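Local coordinates for protein tapirin (Caldicellulosiruptor kristjanssonii, PDB 6N2B) that probably helps the bacterium adhere to plant biomass by binding cellulose through its calcium-containing, beta-helical C-terminal domain, at residues 316-330 / 336-350. Numbering follows the deposited sequence.
Sequences SDGEVQVKNYGNFEI and VKKLTVTDNGRTTIK
N327 OD1 is gripped side-on by two nitrogens of R346, lying 3.1 Å from NE and equally far from NH2. Only the NH2 bond lies in the amide carbonyl plane, on a lone pair; the NE donor is tilted 32° from it. Both residues sit on the outer surface of a parallel beta-helix, where 316-330 and 336-350 are equivalent parts of successive coils. The evidence is the pairing: strand 319-322 runs beside 338-341 and 327-330 beside 346-349, each pair nearly parallel, and side chains stack in register along both pairs, after a beta bulge at the corner near G318. The arginine chain is extended up to CD and bends at chi3 (62°), which brings the NE/NH2 edge of the guanidinium to the asparagine oxygen. With alanine at this position, N327 OD1 is likely to lose these two donors and its amide to turn more freely. Backbone ladders carry the rest, as in T340 N to V320 O and F328 N to R346 O, both 2.9 Å. Inward, V320 CG2 meets V336 CG1 within its own coil, whereas I330 CD1 stacks on I349 CD1 of the next, 3.8 Å away. M301 of the preceding coil packs on V320 and F328, and L355, on the third face of the later coil, on L339 and I349. Outward, K338 lies alongside E319 but forms its salt bridge with E361, one coil further on. In each coil the first strand passes to the second through a type I' turn, K323 to G326 and T342 to G345. At the tips of these turns the Y325 ring lies between coils, meeting Y306 nearly parallel, while N344 makes a CH-pi contact: its CB sits 3.5 Å from the ring centroid, 14° off the normal.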
loop_
_atom_site.group_PDB
_atom_site.type_symbol
_atom_site.label_atom_id
_atom_site.label_comp_id
_atom_site.label_asym_id
_atom_site.label_seq_id
_atom_site.Cartn_x
_atom_site.Cartn_y
_atom_site.Cartn_z
ATOM N N SER A 316 13.568 10.951 2.470
ATOM C CA SER A 316 12.469 11.876 2.248
ATOM C C SER A 316 12.974 13.227 1.776
ATOM O O SER A 316 13.815 13.852 2.430
ATOM C CB SER A 316 11.634 12.054 3.508
ATOM O OG SER A 316 10.518 12.869 3.215
ATOM N N ASP A 317 12.442 13.671 0.643
ATOM C CA ASP A 317 12.703 14.998 0.108
ATOM C C ASP A 317 11.907 16.083 0.832
ATOM O O ASP A 317 11.954 17.249 0.418
ATOM C CB ASP A 317 12.398 15.017 -1.394
ATOM C CG ASP A 317 13.407 14.211 -2.209
ATOM O OD1 ASP A 317 14.460 13.837 -1.651
ATOM O OD2 ASP A 317 13.161 13.952 -3.409
ATOM N N GLY A 318 11.193 15.711 1.903
ATOM C CA GLY A 318 10.345 16.605 2.672
ATOM C C GLY A 318 10.448 16.370 4.170
ATOM O O GLY A 318 11.452 15.842 4.651
ATOM N N GLU A 319 9.412 16.736 4.916
ATOM C CA GLU A 319 9.467 16.794 6.371
ATOM C C GLU A 319 8.773 15.568 6.956
ATOM O O GLU A 319 7.578 15.345 6.717
ATOM C CB GLU A 319 8.827 18.097 6.864
ATOM C CG GLU A 319 8.500 18.225 8.358
ATOM C CD GLU A 319 7.647 19.477 8.652
ATOM O OE1 GLU A 319 6.850 19.869 7.773
ATOM O OE2 GLU A 319 7.753 20.081 9.745
ATOM N N VAL A 320 9.527 14.771 7.707
ATOM C CA VAL A 320 8.946 13.684 8.482
ATOM C C VAL A 320 8.426 14.293 9.773
ATOM O O VAL A 320 9.205 14.791 10.585
ATOM C CB VAL A 320 9.964 12.573 8.766
ATOM C CG1 VAL A 320 9.303 11.450 9.554
ATOM C CG2 VAL A 320 10.589 12.041 7.470
ATOM N N GLN A 321 7.116 14.288 9.951
ATOM C CA GLN A 321 6.511 14.704 11.201
ATOM C C GLN A 321 6.122 13.476 12.002
ATOM O O GLN A 321 5.539 12.535 11.468
ATOM C CB GLN A 321 5.265 15.550 10.980
ATOM C CG GLN A 321 5.412 16.739 10.074
ATOM C CD GLN A 321 4.044 17.314 9.687
ATOM O OE1 GLN A 321 3.343 17.910 10.520
ATOM N NE2 GLN A 321 3.650 17.109 8.422
ATOM N N VAL A 322 6.431 13.500 13.286
ATOM C CA VAL A 322 6.001 12.483 14.224
ATOM C C VAL A 322 5.310 13.243 15.346
ATOM O O VAL A 322 5.967 13.983 16.086
ATOM C CB VAL A 322 7.186 11.656 14.744
ATOM C CG1 VAL A 322 6.729 10.573 15.710
ATOM C CG2 VAL A 322 7.950 11.057 13.581
ATOM N N LYS A 323 3.988 13.107 15.456
ATOM C CA LYS A 323 3.279 13.927 16.429
ATOM C C LYS A 323 2.042 13.208 16.948
ATOM O O LYS A 323 1.686 12.114 16.495
ATOM C CB LYS A 323 2.896 15.295 15.842
ATOM C CG LYS A 323 1.935 15.237 14.678
ATOM C CD LYS A 323 2.017 16.478 13.804
ATOM C CE LYS A 323 0.706 16.710 13.047
ATOM N NZ LYS A 323 0.719 17.962 12.223
ATOM N N ASN A 324 1.400 13.859 17.920
ATOM C CA ASN A 324 0.168 13.392 18.557
ATOM C C ASN A 324 0.309 11.961 19.069
ATOM O O ASN A 324 -0.538 11.104 18.830
ATOM C CB ASN A 324 -1.020 13.543 17.613
ATOM C CG ASN A 324 -1.308 14.996 17.294
ATOM O OD1 ASN A 324 -1.528 15.798 18.204
ATOM N ND2 ASN A 324 -1.258 15.358 16.012
ATOM N N TYR A 325 1.397 11.725 19.799
ATOM C CA TYR A 325 1.768 10.486 20.496
ATOM C C TYR A 325 2.284 9.402 19.560
ATOM O O TYR A 325 2.434 8.251 19.993
ATOM C CB TYR A 325 0.624 9.923 21.340
ATOM C CG TYR A 325 0.264 10.838 22.473
ATOM C CD1 TYR A 325 -0.689 11.837 22.302
ATOM C CD2 TYR A 325 0.898 10.736 23.710
ATOM C CE1 TYR A 325 -1.020 12.711 23.336
ATOM C CE2 TYR A 325 0.575 11.602 24.758
ATOM C CZ TYR A 325 -0.386 12.588 24.563
ATOM O OH TYR A 325 -0.725 13.452 25.583
ATOM N N GLY A 326 2.607 9.729 18.311
ATOM C CA GLY A 326 3.158 8.729 17.417
ATOM C C GLY A 326 4.562 8.309 17.810
ATOM O O GLY A 326 5.345 9.088 18.344
ATOM N N ASN A 327 4.875 7.044 17.524
ATOM C CA ASN A 327 6.170 6.437 17.805
ATOM C C ASN A 327 6.810 6.042 16.490
ATOM O O ASN A 327 6.243 5.234 15.748
ATOM C CB ASN A 327 6.029 5.192 18.671
ATOM C CG ASN A 327 6.035 5.500 20.127
ATOM O OD1 ASN A 327 7.026 5.259 20.812
ATOM N ND2 ASN A 327 4.922 6.035 20.625
ATOM N N PHE A 328 7.999 6.566 16.222
ATOM C CA PHE A 328 8.685 6.281 14.971
ATOM C C PHE A 328 10.111 5.845 15.265
ATOM O O PHE A 328 10.866 6.600 15.884
ATOM C CB PHE A 328 8.667 7.505 14.063
ATOM C CG PHE A 328 9.386 7.296 12.780
ATOM C CD1 PHE A 328 9.313 6.079 12.129
ATOM C CD2 PHE A 328 10.146 8.317 12.223
ATOM C CE1 PHE A 328 9.987 5.882 10.946
ATOM C CE2 PHE A 328 10.816 8.130 11.035
ATOM C CZ PHE A 328 10.735 6.919 10.388
ATOM N N GLU A 329 10.489 4.647 14.807
ATOM C CA GLU A 329 11.834 4.110 14.998
ATOM C C GLU A 329 12.538 3.915 13.661
ATOM O O GLU A 329 11.965 3.335 12.734
ATOM C CB GLU A 329 11.808 2.769 15.723
ATOM C CG GLU A 329 10.976 2.718 16.980
ATOM C CD GLU A 329 11.291 1.472 17.790
ATOM O OE1 GLU A 329 11.841 0.501 17.203
ATOM O OE2 GLU A 329 11.008 1.478 19.011
ATOM N N ILE A 330 13.791 4.356 13.580
ATOM C CA ILE A 330 14.629 4.145 12.410
ATOM C C ILE A 330 15.645 3.059 12.734
ATOM O O ILE A 330 16.490 3.234 13.621
ATOM C CB ILE A 330 15.325 5.439 11.980
ATOM C CG1 ILE A 330 14.282 6.526 11.716
ATOM C CG2 ILE A 330 16.186 5.188 10.746
ATOM C CD1 ILE A 330 14.882 7.881 11.523
ATOM N N VAL A 336 16.602 12.640 5.394
ATOM C CA VAL A 336 15.376 13.403 5.209
ATOM C C VAL A 336 15.714 14.887 5.186
ATOM O O VAL A 336 16.784 15.308 5.623
ATOM C CB VAL A 336 14.331 13.110 6.309
ATOM C CG1 VAL A 336 14.254 11.634 6.578
ATOM C CG2 VAL A 336 14.652 13.880 7.579
ATOM N N LYS A 337 14.788 15.673 4.636
ATOM C CA LYS A 337 14.927 17.123 4.644
ATOM C C LYS A 337 14.759 17.670 6.056
ATOM O O LYS A 337 15.542 18.512 6.511
ATOM C CB LYS A 337 13.897 17.752 3.691
ATOM C CG LYS A 337 14.036 19.271 3.423
ATOM C CD LYS A 337 15.307 19.565 2.617
ATOM C CE LYS A 337 15.233 20.900 1.891
ATOM N NZ LYS A 337 16.588 21.514 1.732
ATOM N N LYS A 338 13.743 17.196 6.762
ATOM C CA LYS A 338 13.430 17.691 8.089
ATOM C C LYS A 338 12.795 16.560 8.891
ATOM O O LYS A 338 12.063 15.725 8.351
ATOM C CB LYS A 338 12.497 18.914 8.028
ATOM C CG LYS A 338 12.521 19.770 9.289
ATOM C CD LYS A 338 11.570 20.955 9.245
ATOM C CE LYS A 338 11.699 21.779 10.544
ATOM N NZ LYS A 338 10.775 22.946 10.685
ATOM N N LEU A 339 13.119 16.511 10.176
ATOM C CA LEU A 339 12.407 15.676 11.127
ATOM C C LEU A 339 11.860 16.614 12.180
ATOM O O LEU A 339 12.618 17.399 12.752
ATOM C CB LEU A 339 13.319 14.629 11.761
ATOM C CG LEU A 339 12.691 13.918 12.965
ATOM C CD1 LEU A 339 11.501 13.042 12.539
ATOM C CD2 LEU A 339 13.722 13.106 13.740
ATOM N N THR A 340 10.552 16.583 12.397
ATOM C CA THR A 340 9.968 17.384 13.460
ATOM C C THR A 340 9.141 16.469 14.347
ATOM O O THR A 340 8.305 15.710 13.858
ATOM C CB THR A 340 9.131 18.576 12.925
ATOM O OG1 THR A 340 7.781 18.183 12.670
ATOM C CG2 THR A 340 9.725 19.116 11.661
ATOM N N VAL A 341 9.409 16.515 15.642
ATOM C CA VAL A 341 8.646 15.783 16.640
ATOM C C VAL A 341 7.932 16.814 17.505
ATOM O O VAL A 341 8.567 17.723 18.049
ATOM C CB VAL A 341 9.552 14.859 17.469
ATOM C CG1 VAL A 341 8.728 13.920 18.336
ATOM C CG2 VAL A 341 10.445 14.072 16.542
ATOM N N THR A 342 6.611 16.700 17.605
ATOM C CA THR A 342 5.793 17.662 18.331
ATOM C C THR A 342 4.692 16.905 19.046
ATOM O O THR A 342 4.454 15.724 18.787
ATOM C CB THR A 342 5.154 18.698 17.390
ATOM O OG1 THR A 342 6.043 18.986 16.309
ATOM C CG2 THR A 342 4.815 20.003 18.124
ATOM N N ASP A 343 4.013 17.608 19.944
ATOM C CA ASP A 343 2.727 17.174 20.475
ATOM C C ASP A 343 2.790 15.728 20.965
ATOM O O ASP A 343 1.929 14.902 20.664
ATOM C CB ASP A 343 1.617 17.372 19.431
ATOM C CG ASP A 343 1.623 18.784 18.809
ATOM O OD1 ASP A 343 1.502 19.806 19.533
ATOM O OD2 ASP A 343 1.764 18.874 17.576
ATOM N N ASN A 344 3.850 15.429 21.713
ATOM C CA ASN A 344 4.069 14.166 22.415
ATOM C C ASN A 344 4.494 13.027 21.511
ATOM O O ASN A 344 4.384 11.865 21.903
ATOM C CB ASN A 344 2.840 13.725 23.202
ATOM C CG ASN A 344 2.618 14.569 24.412
ATOM O OD1 ASN A 344 1.671 15.351 24.471
ATOM N ND2 ASN A 344 3.499 14.428 25.397
ATOM N N GLY A 345 4.994 13.314 20.322
ATOM C CA GLY A 345 5.595 12.281 19.509
ATOM C C GLY A 345 6.868 11.735 20.137
ATOM O O GLY A 345 7.333 12.171 21.194
ATOM N N ARG A 346 7.435 10.736 19.455
ATOM C CA ARG A 346 8.726 10.161 19.828
ATOM C C ARG A 346 9.381 9.538 18.606
ATOM O O ARG A 346 8.749 8.756 17.892
ATOM C CB ARG A 346 8.594 9.103 20.930
ATOM C CG ARG A 346 9.915 8.403 21.186
ATOM C CD ARG A 346 9.983 7.751 22.550
ATOM N NE ARG A 346 8.975 6.714 22.733
ATOM C CZ ARG A 346 9.039 5.767 23.667
ATOM N NH1 ARG A 346 10.069 5.723 24.512
ATOM N NH2 ARG A 346 8.066 4.863 23.755
ATOM N N THR A 347 10.642 9.877 18.373
ATOM C CA THR A 347 11.427 9.263 17.316
ATOM C C THR A 347 12.690 8.702 17.936
ATOM O O THR A 347 13.459 9.452 18.543
ATOM C CB THR A 347 11.780 10.256 16.220
ATOM O OG1 THR A 347 10.579 10.827 15.700
ATOM C CG2 THR A 347 12.524 9.555 15.111
ATOM N N THR A 348 12.897 7.395 17.775
ATOM C CA THR A 348 14.056 6.682 18.294
ATOM C C THR A 348 14.971 6.273 17.143
ATOM O O THR A 348 14.539 5.584 16.214
ATOM C CB THR A 348 13.625 5.448 19.089
ATOM O OG1 THR A 348 12.787 5.852 20.174
ATOM C CG2 THR A 348 14.840 4.713 19.648
ATOM N N ILE A 349 16.229 6.687 17.210
ATOM C CA ILE A 349 17.276 6.134 16.359
ATOM C C ILE A 349 17.809 4.903 17.079
ATOM O O ILE A 349 18.374 5.014 18.168
ATOM C CB ILE A 349 18.387 7.160 16.099
ATOM C CG1 ILE A 349 17.776 8.547 15.865
ATOM C CG2 ILE A 349 19.273 6.742 14.928
ATOM C CD1 ILE A 349 16.824 8.628 14.668
ATOM N N LYS A 350 17.599 3.727 16.501
ATOM C CA LYS A 350 17.995 2.497 17.170
ATOM C C LYS A 350 19.487 2.250 16.993
ATOM O O LYS A 350 20.134 2.821 16.110
ATOM C CB LYS A 350 17.206 1.301 16.637
ATOM C CG LYS A 350 15.714 1.369 16.891
ATOM C CD LYS A 350 15.217 0.094 17.568
ATOM C CE LYS A 350 15.476 0.091 19.063
ATOM N NZ LYS A 350 15.449 -1.273 19.685
#